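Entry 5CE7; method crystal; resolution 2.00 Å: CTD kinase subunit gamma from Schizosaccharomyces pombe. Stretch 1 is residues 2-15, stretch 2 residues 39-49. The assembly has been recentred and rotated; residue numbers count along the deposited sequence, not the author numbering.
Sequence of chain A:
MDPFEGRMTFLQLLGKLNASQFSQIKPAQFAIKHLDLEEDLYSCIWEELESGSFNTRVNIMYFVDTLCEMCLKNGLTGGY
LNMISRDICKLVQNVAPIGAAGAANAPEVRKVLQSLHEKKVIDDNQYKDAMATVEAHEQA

Stretch 1 (2-15) DPFEGRMTFLQLLG
Stretch 2 39-49: EDLYSCIWEEL

Two helices of one chain pack side by side, a helix beginning at Pro3 against residues 39-49, an inner segment of a longer helix. Their N-to-C directions differ by 34° (signed crossing angle -34°), and the axes approach to 9.4 Å. The register pairs Arg7 with Leu41 (CA to CA 6.1 Å), Leu11 with Cys44 (CA to CA 6.5 Å) and Leu14 with Ile45 (CA to CA 8.0 Å). Both helices are alpha-helical, phi between -52° and -72° and psi between -29° and -52°, least negative in psi at Ser43, with i to i+4 backbone hydrogen bonds.

Asp2 (phi/psi -80/162, chi1 p) caps the first helix: its OD1 accepts from Glu5 N at 3.1 Å, satisfying an amide that the first turn leaves without a backbone partner. Pro3, lacking an amide hydrogen, costs nothing in this turn; its CB lies 3.7 Å from Asp40 OD2. Gly6 has no side chain, and Leu41 CD1 lies 3.8 Å from Gly6 O.

Arg7 leaves its helix sideways, but its long side chain (m, t, m, chi4 -88°) brings the end nearer. NH1 meets Asp40 OD2 at 2.6 Å in a salt bridge, with the carboxylate oxygen near the guanidinium plane; the N-H...O angle of 129° makes the hydrogen bond weak despite its shortness. Asp40 (chi1 m) points toward the first helix. The aliphatic part of Arg7 also serves, CG lying 3.8 Å from Cys44 SG.

Phe10 (chi1 t, chi2 60°) points toward the second helix and is buried. Leu41 CG sits over one ring face, 4.0 Å from the centroid in a CH-pi contact, whereas Cys44 and Ile45 meet the edge: Phe10 CD2 to Cys44 CB is 3.6 Å, and Phe10 CE2 to Ile45 CG1 is 3.9 Å. A flat ring thus offers different surfaces to three neighbours. Leu41 has off-rotamer angles, chi1 -93° and chi2 26°; Ile45 is m, t.

Leu11 (m, t) starts sideways, yet its end reaches Cys44, with CD2 4.0 Å from Cys44 CB. Its CD2 also lies 3.7 Å from Glu48 OE2, and its CD1 3.9 Å from Glu47 OE1. Glu47 is extended (t, t), while Glu48 bends (m, m).

Leu14 (m, t) points toward the partner and closes the contact, CD1 lying 3.9 Å from Glu48 CG and 4.3 Å from Cys44 CB. A branched apolar side chain suits Leu11 and Leu14, since each reaches the CB of buried Cys44. Small Cys44 (chi1 m) is a knob in the hole formed by Arg7, Phe10, Leu11 and Leu14, its compact side chain suiting the close approach of the backbones.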

# COMPACT_ATOMS: atom_id res chain seq x y z
N ASP A 2 -18.07 9.28 -12.51
CA ASP A 2 -16.93 10.01 -13.09
C ASP A 2 -15.70 10.02 -12.17
O ASP A 2 -15.81 9.73 -10.97
CB ASP A 2 -17.33 11.41 -13.60
CG ASP A 2 -17.89 12.33 -12.51
OD1 ASP A 2 -17.42 12.30 -11.35
OD2 ASP A 2 -18.79 13.14 -12.84
N PRO A 3 -14.52 10.33 -12.73
CA PRO A 3 -13.31 10.34 -11.91
C PRO A 3 -13.40 11.17 -10.63
O PRO A 3 -12.90 10.72 -9.60
CB PRO A 3 -12.25 10.89 -12.87
CG PRO A 3 -12.69 10.33 -14.20
CD PRO A 3 -14.21 10.39 -14.18
N PHE A 4 -14.02 12.35 -10.67
CA PHE A 4 -14.11 13.20 -9.47
C PHE A 4 -14.85 12.56 -8.31
O PHE A 4 -14.36 12.57 -7.17
CB PHE A 4 -14.73 14.57 -9.77
CG PHE A 4 -14.82 15.46 -8.56
CD1 PHE A 4 -13.71 16.15 -8.11
CD2 PHE A 4 -16.01 15.56 -7.84
CE1 PHE A 4 -13.79 16.97 -6.98
CE2 PHE A 4 -16.09 16.37 -6.71
CZ PHE A 4 -14.97 17.06 -6.28
N GLU A 5 -16.05 12.04 -8.58
CA GLU A 5 -16.81 11.33 -7.56
C GLU A 5 -16.04 10.11 -7.04
O GLU A 5 -16.06 9.80 -5.84
CB GLU A 5 -18.18 10.88 -8.09
CG GLU A 5 -19.05 10.26 -6.99
CD GLU A 5 -20.40 9.73 -7.46
OE1 GLU A 5 -21.10 9.08 -6.66
OE2 GLU A 5 -20.77 9.96 -8.64
N GLY A 6 -15.35 9.43 -7.95
CA GLY A 6 -14.50 8.30 -7.58
C GLY A 6 -13.45 8.68 -6.55
O GLY A 6 -13.30 8.01 -5.52
N ARG A 7 -12.71 9.75 -6.83
CA ARG A 7 -11.67 10.24 -5.92
C ARG A 7 -12.27 10.67 -4.58
O ARG A 7 -11.74 10.33 -3.53
CB ARG A 7 -10.89 11.41 -6.56
CG ARG A 7 -10.04 11.03 -7.77
CD ARG A 7 -9.09 12.15 -8.20
NE ARG A 7 -9.79 13.36 -8.62
CZ ARG A 7 -10.22 13.59 -9.86
NH1 ARG A 7 -9.99 12.71 -10.82
NH2 ARG A 7 -10.86 14.72 -10.14
N MSE A 8 -13.36 11.44 -4.63
CA MSE A 8 -13.99 11.96 -3.41
C MSE A 8 -14.44 10.83 -2.47
O MSE A 8 -14.13 10.83 -1.27
CB MSE A 8 -15.20 12.84 -3.75
CG MSE A 8 -15.84 13.47 -2.51
SE MSE A 8 -14.57 14.64 -1.57
CE MSE A 8 -14.52 16.04 -2.90
N THR A 9 -15.18 9.88 -3.03
CA THR A 9 -15.65 8.72 -2.28
C THR A 9 -14.48 7.87 -1.76
O THR A 9 -14.47 7.46 -0.60
CB THR A 9 -16.60 7.86 -3.13
OG1 THR A 9 -17.70 8.67 -3.56
CG2 THR A 9 -17.14 6.69 -2.31
N PHE A 10 -13.51 7.60 -2.63
CA PHE A 10 -12.36 6.78 -2.23
C PHE A 10 -11.58 7.42 -1.09
O PHE A 10 -11.19 6.74 -0.14
CB PHE A 10 -11.46 6.47 -3.44
CG PHE A 10 -10.38 5.47 -3.16
CD1 PHE A 10 -10.69 4.17 -2.74
CD2 PHE A 10 -9.04 5.80 -3.35
CE1 PHE A 10 -9.68 3.24 -2.50
CE2 PHE A 10 -8.03 4.87 -3.12
CZ PHE A 10 -8.35 3.59 -2.69
N LEU A 11 -11.36 8.73 -1.17
CA LEU A 11 -10.67 9.44 -0.09
C LEU A 11 -11.41 9.31 1.25
O LEU A 11 -10.78 9.12 2.29
CB LEU A 11 -10.43 10.93 -0.46
CG LEU A 11 -9.28 11.23 -1.44
CD1 LEU A 11 -9.29 12.71 -1.87
CD2 LEU A 11 -7.91 10.86 -0.80
N GLN A 12 -12.74 9.41 1.22
CA GLN A 12 -13.55 9.21 2.42
C GLN A 12 -13.40 7.79 2.97
O GLN A 12 -13.22 7.58 4.17
CB GLN A 12 -15.02 9.53 2.14
CG GLN A 12 -15.28 11.01 1.85
CD GLN A 12 -16.74 11.28 1.53
OE1 GLN A 12 -17.60 11.20 2.40
NE2 GLN A 12 -17.02 11.59 0.28
N LEU A 13 -13.45 6.80 2.08
CA LEU A 13 -13.21 5.41 2.48
C LEU A 13 -11.81 5.22 3.09
O LEU A 13 -11.65 4.54 4.11
CB LEU A 13 -13.39 4.49 1.28
CG LEU A 13 -14.70 3.70 1.16
CD1 LEU A 13 -15.80 4.24 2.06
CD2 LEU A 13 -15.16 3.60 -0.29
N LEU A 14 -10.78 5.81 2.47
CA LEU A 14 -9.43 5.72 3.02
C LEU A 14 -9.35 6.30 4.43
O LEU A 14 -8.55 5.85 5.25
CB LEU A 14 -8.43 6.44 2.12
CG LEU A 14 -8.12 5.70 0.83
CD1 LEU A 14 -7.26 6.56 -0.09
CD2 LEU A 14 -7.44 4.39 1.16
N GLY A 15 -10.17 7.31 4.71
CA GLY A 15 -10.18 7.94 6.01
C GLY A 15 -10.67 7.01 7.11
O GLY A 15 -10.49 7.31 8.29
N GLU A 39 -5.78 4.91 -12.04
CA GLU A 39 -4.76 5.94 -11.97
C GLU A 39 -5.13 7.02 -10.98
O GLU A 39 -4.30 7.44 -10.18
CB GLU A 39 -4.51 6.54 -13.36
CG GLU A 39 -4.31 5.50 -14.43
CD GLU A 39 -2.87 5.43 -14.92
OE1 GLU A 39 -2.51 6.25 -15.78
OE2 GLU A 39 -2.12 4.56 -14.44
N ASP A 40 -6.40 7.45 -11.01
CA ASP A 40 -6.89 8.48 -10.09
C ASP A 40 -6.80 7.96 -8.66
O ASP A 40 -6.33 8.65 -7.75
CB ASP A 40 -8.36 8.81 -10.37
CG ASP A 40 -8.56 9.48 -11.72
OD1 ASP A 40 -8.63 8.75 -12.74
OD2 ASP A 40 -8.69 10.72 -11.75
N LEU A 41 -7.30 6.74 -8.47
CA LEU A 41 -7.39 6.13 -7.15
C LEU A 41 -6.02 5.82 -6.58
O LEU A 41 -5.79 6.03 -5.39
CB LEU A 41 -8.27 4.88 -7.20
CG LEU A 41 -9.77 5.09 -6.88
CD1 LEU A 41 -10.28 6.49 -7.16
CD2 LEU A 41 -10.67 4.01 -7.45
N TYR A 42 -5.10 5.33 -7.42
CA TYR A 42 -3.74 5.08 -6.98
C TYR A 42 -3.07 6.39 -6.51
O TYR A 42 -2.28 6.40 -5.56
CB TYR A 42 -2.92 4.39 -8.08
CG TYR A 42 -1.54 3.98 -7.63
CD1 TYR A 42 -1.37 2.97 -6.68
CD2 TYR A 42 -0.40 4.62 -8.12
CE1 TYR A 42 -0.10 2.60 -6.25
CE2 TYR A 42 0.87 4.26 -7.69
CZ TYR A 42 1.00 3.25 -6.76
OH TYR A 42 2.25 2.89 -6.34
N SER A 43 -3.41 7.50 -7.17
CA SER A 43 -2.88 8.79 -6.76
C SER A 43 -3.50 9.24 -5.44
O SER A 43 -2.87 9.98 -4.68
CB SER A 43 -3.10 9.86 -7.85
OG SER A 43 -2.22 9.64 -8.93
N CYS A 44 -4.73 8.82 -5.18
CA CYS A 44 -5.36 9.10 -3.89
C CYS A 44 -4.57 8.44 -2.76
O CYS A 44 -4.40 9.01 -1.67
CB CYS A 44 -6.80 8.59 -3.86
SG CYS A 44 -7.99 9.45 -4.92
N ILE A 45 -4.10 7.22 -3.01
CA ILE A 45 -3.29 6.47 -2.04
C ILE A 45 -2.01 7.23 -1.71
O ILE A 45 -1.69 7.44 -0.53
CB ILE A 45 -2.95 5.03 -2.53
CG1 ILE A 45 -4.23 4.22 -2.75
CG2 ILE A 45 -2.01 4.34 -1.52
CD1 ILE A 45 -4.02 2.86 -3.44
N TRP A 46 -1.29 7.66 -2.74
CA TRP A 46 -0.07 8.46 -2.52
C TRP A 46 -0.32 9.84 -1.91
O TRP A 46 0.51 10.34 -1.14
CB TRP A 46 0.78 8.55 -3.79
CG TRP A 46 1.69 7.36 -3.92
CD1 TRP A 46 1.48 6.24 -4.66
CD2 TRP A 46 2.92 7.15 -3.21
NE1 TRP A 46 2.51 5.34 -4.47
CE2 TRP A 46 3.41 5.88 -3.59
CE3 TRP A 46 3.65 7.91 -2.29
CZ2 TRP A 46 4.62 5.37 -3.09
CZ3 TRP A 46 4.85 7.39 -1.79
CH2 TRP A 46 5.32 6.13 -2.20
N GLU A 47 -1.46 10.45 -2.23
CA GLU A 47 -1.84 11.71 -1.61
C GLU A 47 -1.97 11.54 -0.09
O GLU A 47 -1.55 12.40 0.69
CB GLU A 47 -3.17 12.22 -2.18
CG GLU A 47 -3.61 13.58 -1.66
CD GLU A 47 -4.94 14.03 -2.25
OE1 GLU A 47 -5.58 13.21 -2.94
OE2 GLU A 47 -5.35 15.20 -2.01
N GLU A 48 -2.60 10.45 0.32
CA GLU A 48 -2.79 10.16 1.75
C GLU A 48 -1.47 9.75 2.41
O GLU A 48 -1.23 10.09 3.57
CB GLU A 48 -3.84 9.07 1.94
CG GLU A 48 -5.25 9.50 1.60
CD GLU A 48 -5.95 10.15 2.78
OE1 GLU A 48 -5.98 9.54 3.88
OE2 GLU A 48 -6.45 11.29 2.62
N LEU A 49 -0.62 9.04 1.69
CA LEU A 49 0.73 8.74 2.20
C LEU A 49 1.52 10.01 2.50
O LEU A 49 2.09 10.18 3.58
CB LEU A 49 1.54 7.89 1.21
CG LEU A 49 1.25 6.39 1.19
CD1 LEU A 49 -0.21 6.20 1.32
CD2 LEU A 49 1.74 5.75 -0.10